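Side-chain contact in EKC/KEOPS complex subunit GON7 (Saccharomyces cerevisiae, PDB 4WXA), which belongs to the KEOPS complex required for the t6A37 modification of tRNAs, where it likely supports the catalytic subunit KAE1: residues Q73-G76 and L77-I81. Numbering follows the deposited sequence.
Sequences QLTG and LQDDI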
loop_
_atom_site.group_PDB
_atom_site.type_symbol
_atom_site.label_atom_id
_atom_site.label_comp_id
_atom_site.label_asym_id
_atom_site.label_seq_id
_atom_site.Cartn_x
_atom_site.Cartn_y
_atom_site.Cartn_z
ATOM N N GLN D 73 -6.094 -13.891 2.561
ATOM C CA GLN D 73 -5.158 -13.251 3.462
ATOM C C GLN D 73 -4.792 -11.854 2.947
ATOM O O GLN D 73 -4.632 -10.909 3.743
ATOM C CB GLN D 73 -3.912 -14.079 3.641
ATOM C CG GLN D 73 -4.082 -15.298 4.502
ATOM C CD GLN D 73 -3.016 -16.340 4.225
ATOM O OE1 GLN D 73 -2.340 -16.310 3.187
ATOM N NE2 GLN D 73 -2.850 -17.262 5.150
ATOM N N LEU D 74 -4.650 -11.703 1.634
ATOM C CA LEU D 74 -4.285 -10.394 1.114
ATOM C C LEU D 74 -5.420 -9.440 1.285
ATOM O O LEU D 74 -5.208 -8.260 1.419
ATOM C CB LEU D 74 -3.983 -10.445 -0.368
ATOM C CG LEU D 74 -2.655 -11.039 -0.771
ATOM C CD1 LEU D 74 -2.591 -11.117 -2.294
ATOM C CD2 LEU D 74 -1.531 -10.209 -0.179
ATOM N N THR D 75 -6.638 -9.946 1.215
ATOM C CA THR D 75 -7.791 -9.081 1.414
ATOM C C THR D 75 -7.844 -8.548 2.870
ATOM O O THR D 75 -8.161 -7.398 3.107
ATOM C CB THR D 75 -9.096 -9.801 1.033
ATOM O OG1 THR D 75 -9.128 -9.989 -0.392
ATOM C CG2 THR D 75 -10.310 -8.955 1.466
ATOM N N GLY D 76 -7.487 -9.401 3.813
ATOM C CA GLY D 76 -7.408 -9.044 5.210
ATOM C C GLY D 76 -6.277 -8.091 5.514
ATOM O O GLY D 76 -6.398 -7.207 6.375
ATOM N N LEU D 77 -5.170 -8.256 4.808
ATOM C CA LEU D 77 -4.030 -7.373 5.031
ATOM C C LEU D 77 -4.385 -5.959 4.530
ATOM O O LEU D 77 -4.049 -4.965 5.131
ATOM C CB LEU D 77 -2.809 -7.946 4.297
ATOM C CG LEU D 77 -1.393 -7.594 4.724
ATOM C CD1 LEU D 77 -1.224 -7.929 6.208
ATOM C CD2 LEU D 77 -0.387 -8.357 3.858
ATOM N N GLN D 78 -5.048 -5.918 3.391
ATOM C CA GLN D 78 -5.477 -4.706 2.742
ATOM C C GLN D 78 -6.434 -3.923 3.620
ATOM O O GLN D 78 -6.474 -2.710 3.560
ATOM C CB GLN D 78 -6.208 -5.082 1.452
ATOM C CG GLN D 78 -6.718 -3.933 0.616
ATOM C CD GLN D 78 -7.396 -4.416 -0.642
ATOM O OE1 GLN D 78 -8.065 -5.435 -0.634
ATOM N NE2 GLN D 78 -7.226 -3.691 -1.730
ATOM N N ASP D 79 -7.226 -4.624 4.406
ATOM C CA ASP D 79 -8.149 -3.962 5.288
ATOM C C ASP D 79 -7.382 -3.408 6.479
ATOM O O ASP D 79 -7.585 -2.237 6.852
ATOM C CB ASP D 79 -9.264 -4.925 5.721
ATOM C CG ASP D 79 -10.224 -5.276 4.575
ATOM O OD1 ASP D 79 -10.117 -4.649 3.497
ATOM O OD2 ASP D 79 -11.088 -6.166 4.748
ATOM N N ASP D 80 -6.491 -4.224 7.059
ATOM C CA ASP D 80 -5.598 -3.752 8.132
ATOM C C ASP D 80 -4.891 -2.438 7.715
ATOM O O ASP D 80 -4.918 -1.439 8.425
ATOM C CB ASP D 80 -4.526 -4.782 8.513
ATOM C CG ASP D 80 -5.061 -6.064 9.107
ATOM O OD1 ASP D 80 -6.241 -6.143 9.562
ATOM O OD2 ASP D 80 -4.230 -7.020 9.121
ATOM N N ILE D 81 -4.270 -2.432 6.561
ATOM C CA ILE D 81 -3.507 -1.280 6.104
ATOM C C ILE D 81 -4.445 -0.081 5.994
ATOM O O ILE D 81 -4.124 1.002 6.453
ATOM C CB ILE D 81 -2.828 -1.586 4.771
ATOM C CG1 ILE D 81 -1.664 -2.553 4.993
ATOM C CG2 ILE D 81 -2.185 -0.381 4.107
ATOM C CD1 ILE D 81 -1.284 -3.375 3.772
#
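Gln78 rests its CB on the carbonyl oxygens of Leu74 and Thr75, then runs outward from the helix to its amide. CB lies 3.3 Å from Leu74 O and 3.5 Å from Thr75 O. From there CG departs on the side opposite the backbone N (chi1 -179°), and the chain runs on extended, carrying the amide outward; OE1 passes Thr75 CA at 4.2 Å. At the tip, OE1 accepts a hydrogen bond from Lys78 of the PCC1 subunit, while NE2 donates to Asp75 of the same subunit, so both ends of the amide are used, which probably holds its rotation. Lys78 of PCC1 also bonds to Thr75 OG1, so one ammonium group bonds both the threonine hydroxyl and the glutamine carbonyl oxygen.

The scaffold is an ordinary alpha-helical i to i+4 repeat within helix 66-94, with Gln78 N bonding to Leu74 O at 3.1 Å and Asp80 N reaching Gly76 O with an N-H...O angle of 173°. One face of this helix packs on PCC1, where Leu74 meets Ile77 and Gln78 meets Ile74 of that subunit; Leu77 touches both Leu15 of PCC1 and Phe18 of the chain's own beta hairpin.

The two aspartates take a different first torsion. In both, the bond to CG swings to the backbone N side, opposite the carbonyl carbon (chi1 -70° in Asp79), which folds the carboxylate back toward the earlier turn. Asp79 CG thus comes within 3.3 Å of Thr75 O, and Asp80 CG within 3.2 Å of Gly76 O, carboxylate carbon against carbonyl oxygen without a hydrogen bond between the oxygens.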